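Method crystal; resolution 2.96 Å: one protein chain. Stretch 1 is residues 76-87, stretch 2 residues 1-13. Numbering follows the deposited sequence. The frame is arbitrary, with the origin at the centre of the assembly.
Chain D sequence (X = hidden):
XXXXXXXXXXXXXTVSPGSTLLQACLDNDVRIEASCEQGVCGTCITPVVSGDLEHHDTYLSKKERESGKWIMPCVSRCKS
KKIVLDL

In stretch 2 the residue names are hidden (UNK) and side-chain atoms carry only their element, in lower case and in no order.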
# COMPACT_ATOMS: atom_id res chain seq x y z
N SER D 76 43.42 -8.89 38.36
CA SER D 76 44.63 -8.28 38.90
C SER D 76 44.90 -8.79 40.32
O SER D 76 44.04 -9.38 40.97
CB SER D 76 44.50 -6.76 38.89
OG SER D 76 44.40 -6.28 37.56
N ARG D 77 46.13 -8.55 40.79
CA ARG D 77 46.58 -9.08 42.08
C ARG D 77 47.49 -8.06 42.76
O ARG D 77 47.81 -7.00 42.21
CB ARG D 77 47.25 -10.47 41.89
CG ARG D 77 48.80 -10.51 41.94
CD ARG D 77 49.32 -11.95 42.20
NE ARG D 77 49.24 -12.76 40.98
CZ ARG D 77 50.18 -12.85 40.03
NH1 ARG D 77 51.34 -12.22 40.17
NH2 ARG D 77 49.98 -13.61 38.95
N CYS D 78 47.91 -8.38 44.00
CA CYS D 78 48.81 -7.55 44.79
C CYS D 78 50.11 -8.31 45.07
O CYS D 78 50.07 -9.38 45.68
CB CYS D 78 48.13 -7.17 46.11
SG CYS D 78 49.13 -6.14 47.20
N LYS D 79 51.27 -7.74 44.65
CA LYS D 79 52.61 -8.30 44.89
C LYS D 79 53.17 -7.88 46.21
O LYS D 79 54.07 -8.54 46.73
CB LYS D 79 53.68 -7.82 43.90
CG LYS D 79 53.68 -8.50 42.58
CD LYS D 79 53.73 -7.47 41.58
CE LYS D 79 52.30 -7.00 41.74
NZ LYS D 79 51.35 -7.94 41.52
N SER D 80 52.70 -6.76 46.70
CA SER D 80 52.96 -6.43 48.07
C SER D 80 52.33 -7.53 48.93
O SER D 80 51.79 -8.52 48.41
CB SER D 80 52.42 -5.04 48.39
OG SER D 80 52.26 -4.88 49.78
N LYS D 81 52.42 -7.37 50.24
CA LYS D 81 51.90 -8.37 51.15
C LYS D 81 50.55 -7.98 51.73
O LYS D 81 49.73 -8.86 52.03
CB LYS D 81 52.91 -8.60 52.28
CG LYS D 81 52.75 -9.92 53.03
CD LYS D 81 52.86 -11.14 52.10
CE LYS D 81 54.24 -11.78 52.17
NZ LYS D 81 54.39 -12.88 51.16
N LYS D 82 50.30 -6.68 51.87
CA LYS D 82 48.99 -6.16 52.25
C LYS D 82 48.51 -5.20 51.17
O LYS D 82 49.31 -4.61 50.43
CB LYS D 82 49.05 -5.44 53.61
CG LYS D 82 47.73 -5.44 54.36
CD LYS D 82 47.74 -4.50 55.56
CE LYS D 82 46.56 -4.76 56.49
NZ LYS D 82 46.77 -6.00 57.32
N ILE D 83 47.19 -5.05 51.09
CA ILE D 83 46.54 -4.10 50.18
C ILE D 83 45.26 -3.61 50.86
O ILE D 83 44.51 -4.41 51.41
CB ILE D 83 46.22 -4.73 48.80
CG1 ILE D 83 45.31 -3.82 47.96
CG2 ILE D 83 45.61 -6.14 48.95
CD1 ILE D 83 44.88 -4.40 46.63
N VAL D 84 45.01 -2.31 50.85
CA VAL D 84 43.80 -1.80 51.51
C VAL D 84 42.87 -1.20 50.46
O VAL D 84 43.25 -0.27 49.74
CB VAL D 84 44.13 -0.78 52.60
CG1 VAL D 84 42.86 -0.41 53.35
CG2 VAL D 84 45.13 -1.35 53.55
N LEU D 85 41.66 -1.74 50.39
CA LEU D 85 40.63 -1.25 49.49
C LEU D 85 39.68 -0.35 50.25
O LEU D 85 39.26 -0.69 51.36
CB LEU D 85 39.85 -2.39 48.84
CG LEU D 85 40.63 -3.62 48.39
CD1 LEU D 85 39.64 -4.60 47.83
CD2 LEU D 85 41.68 -3.26 47.38
N ASP D 86 39.32 0.77 49.64
CA ASP D 86 38.55 1.82 50.30
C ASP D 86 37.05 1.49 50.15
O ASP D 86 36.30 2.12 49.40
CB ASP D 86 38.94 3.17 49.71
CG ASP D 86 38.19 4.33 50.33
OD1 ASP D 86 37.63 4.18 51.43
OD2 ASP D 86 38.18 5.41 49.68
N LEU D 87 36.64 0.46 50.90
CA LEU D 87 35.26 -0.05 50.84
C LEU D 87 34.67 -0.42 52.20
O LEU D 87 35.38 -0.86 53.10
CB LEU D 87 35.19 -1.27 49.90
CG LEU D 87 35.15 -1.00 48.39
CD1 LEU D 87 35.43 -2.26 47.65
CD2 LEU D 87 33.81 -0.42 47.94
N UNK D 1 53.31 -15.25 47.74
CA UNK D 1 52.27 -16.17 47.26
C UNK D 1 51.05 -16.17 48.20
O UNK D 1 50.27 -17.12 48.23
c UNK D 1 53.02 -18.45 48.39
c UNK D 1 52.85 -17.60 47.11
c UNK D 1 54.21 -18.06 49.27
o UNK D 1 54.58 -16.86 49.30
o UNK D 1 54.78 -18.96 49.93
N UNK D 2 50.89 -15.07 48.95
CA UNK D 2 49.75 -14.87 49.84
C UNK D 2 49.68 -13.39 50.19
O UNK D 2 50.73 -12.74 50.34
c UNK D 2 53.20 -17.23 52.29
o UNK D 2 55.04 -16.27 53.48
c UNK D 2 53.13 -14.92 52.97
c UNK D 2 51.93 -17.10 51.71
c UNK D 2 53.79 -16.14 52.91
c UNK D 2 51.24 -15.87 51.74
c UNK D 2 49.85 -15.73 51.11
c UNK D 2 51.86 -14.79 52.38
N UNK D 3 48.46 -12.85 50.31
CA UNK D 3 48.26 -11.43 50.58
C UNK D 3 47.06 -11.23 51.51
O UNK D 3 46.07 -11.96 51.43
o UNK D 3 46.32 -9.31 47.54
c UNK D 3 47.45 -11.37 48.06
o UNK D 3 46.00 -10.98 46.17
c UNK D 3 48.07 -10.61 49.27
c UNK D 3 46.53 -10.49 47.19
N UNK D 4 47.17 -10.24 52.40
CA UNK D 4 46.10 -9.87 53.34
C UNK D 4 45.44 -8.61 52.78
O UNK D 4 45.93 -8.01 51.83
c UNK D 4 47.65 -10.68 55.22
c UNK D 4 46.65 -9.62 54.79
c UNK D 4 45.55 -9.51 55.83
N UNK D 5 44.35 -8.17 53.42
CA UNK D 5 43.82 -6.85 53.05
C UNK D 5 42.76 -6.33 54.02
O UNK D 5 42.00 -7.11 54.61
c UNK D 5 43.22 -6.90 51.68
c UNK D 5 41.79 -8.23 50.33
c UNK D 5 41.96 -7.57 51.68
o UNK D 5 42.66 -8.00 49.46
o UNK D 5 40.81 -9.03 50.15
N UNK D 6 42.64 -5.00 54.05
CA UNK D 6 41.92 -4.20 55.05
C UNK D 6 40.82 -3.42 54.33
O UNK D 6 40.66 -3.52 53.12
c UNK D 6 44.46 -2.18 57.44
c UNK D 6 42.94 -3.27 55.78
c UNK D 6 43.04 -2.71 57.22
c UNK D 6 42.03 -1.60 57.58
N UNK D 7 40.04 -2.63 55.09
CA UNK D 7 38.99 -1.76 54.52
C UNK D 7 38.76 -0.52 55.39
O UNK D 7 39.31 -0.39 56.49
c UNK D 7 37.69 -3.91 53.85
c UNK D 7 37.65 -2.50 54.37
n UNK D 7 35.37 -5.17 53.02
c UNK D 7 36.57 -5.16 52.13
c UNK D 7 37.40 -3.94 52.41
N UNK D 8 37.92 0.40 54.88
CA UNK D 8 37.24 1.39 55.72
C UNK D 8 36.13 0.79 56.58
O UNK D 8 35.46 1.53 57.31
c UNK D 8 34.77 3.60 52.43
n UNK D 8 33.78 4.59 51.91
c UNK D 8 36.59 2.46 54.87
c UNK D 8 34.37 3.21 53.84
c UNK D 8 35.17 2.05 54.41
N UNK D 9 35.85 -0.51 56.45
CA UNK D 9 34.95 -1.24 57.33
C UNK D 9 35.72 -2.16 58.26
O UNK D 9 35.12 -2.86 59.08
c UNK D 9 33.94 -2.04 56.51
o UNK D 9 32.83 -2.41 57.33
c UNK D 9 34.56 -3.31 55.94
N UNK D 10 37.05 -2.17 58.15
CA UNK D 10 37.93 -2.81 59.09
C UNK D 10 38.12 -4.28 58.83
O UNK D 10 39.15 -4.84 59.23
N UNK D 11 37.16 -4.91 58.16
CA UNK D 11 37.23 -6.32 57.79
C UNK D 11 38.56 -6.66 57.13
O UNK D 11 39.14 -5.84 56.41
n UNK D 11 34.37 -9.50 55.27
c UNK D 11 34.55 -8.30 55.82
c UNK D 11 36.07 -6.64 56.86
c UNK D 11 35.83 -8.10 56.61
o UNK D 11 33.75 -7.37 55.68
N UNK D 12 39.06 -7.86 57.37
CA UNK D 12 40.39 -8.20 56.89
C UNK D 12 40.41 -9.70 56.62
O UNK D 12 39.82 -10.48 57.38
c UNK D 12 42.88 -8.18 57.53
c UNK D 12 43.97 -7.46 58.31
c UNK D 12 41.47 -7.71 57.90
c UNK D 12 41.09 -8.06 59.35
N UNK D 13 40.99 -10.10 55.49
CA UNK D 13 41.05 -11.53 55.15
C UNK D 13 42.19 -11.76 54.18
O UNK D 13 42.97 -10.84 53.87
c UNK D 13 38.41 -9.98 53.92
c UNK D 13 39.69 -12.05 54.65
c UNK D 13 37.77 -9.19 52.94
c UNK D 13 38.30 -10.85 51.29
c UNK D 13 39.01 -11.20 53.59
c UNK D 13 38.94 -11.63 52.26
c UNK D 13 37.72 -9.61 51.65

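Position 1 carries three side-chain carbons in a row, the third bearing two oxygens: a carboxylate on a two-methylene arm, hence Glu-1. Its OE1 lies 4.4 Å from NZ of Lys-81, opposite charges beyond salt-bridge range.

Position 2 has one carbon leading to a six-carbon ring that bears an oxygen, which makes it Tyr-2. NZ of Lys-81 comes within 3.0 Å of its CE1, obliquely to the ring.

Position 3 again has three carbons and a terminal pair of oxygens, one of them 3.1 Å from CB of Cys-78 and 3.5 Å from CG2 of Ile-83. This is Glu-3, and that oxygen is OE1.

Position 4 has one carbon forked into two, with no heteroatom: Val-4. Its N donates to O of Lys-81 at 2.9 Å and 166°, the shortest and straightest bond between the stretches.

Position 5 repeats the three-carbon carboxylate and is Glu-5. Its CB-to-Ile-83 O distance of 2.8 Å is a clash in the model and supports no interaction.

Position 6 has four carbons, forked at the second, so it is Leu-6. Its CB packs 3.7 Å from CG2 of Val-84, and its CD1 lies 3.5 Å from CE of Lys-82.

Positions 7 and 8 each show four carbons in a row ending in nitrogen: Lys-7 and Lys-8. CA of Lys-7 makes a CA-H...O contact with O of Leu-85 at 3.3 Å. NZ of Lys-8 forms a long salt bridge, 3.9 Å, with OD1 of Asp-86.

Position 9 has one carbon bearing an oxygen and a carbon, identifying Thr-9; its N bonds weakly to O of Leu-87 at 3.4 Å. Position 10 has no side-chain atoms and a phi of 84°, which favours the residue it is, Gly-10.

Position 11 has three carbons, the third carrying one oxygen and one nitrogen: Gln-11, without contact here. Position 12 has four carbons forked at the first, one arm two carbons long, so it is Ile-12; its CD1 reaches 3.3 Å from NZ of Lys-82. Position 13 has one carbon and an unsubstituted six-carbon ring, Phe-13, beyond contact range.

The contact is a parallel strand pairing, its axes 29° apart and 4.7 Å at closest approach. Beyond the first bond, Leu-6 N donates to Ile-83 O at 3.3 Å, although that oxygen is less surely placed; Ile-83 N to Val-4 O, 3.3 Å, and Leu-85 N to Leu-6 O, 3.4 Å, are weak. Side chains supplement this ladder, and the two stretches together bury 882 Å², both sides summed, backbone included.

Stretch 2, residues 1-13: EYEVELKKTGQIF
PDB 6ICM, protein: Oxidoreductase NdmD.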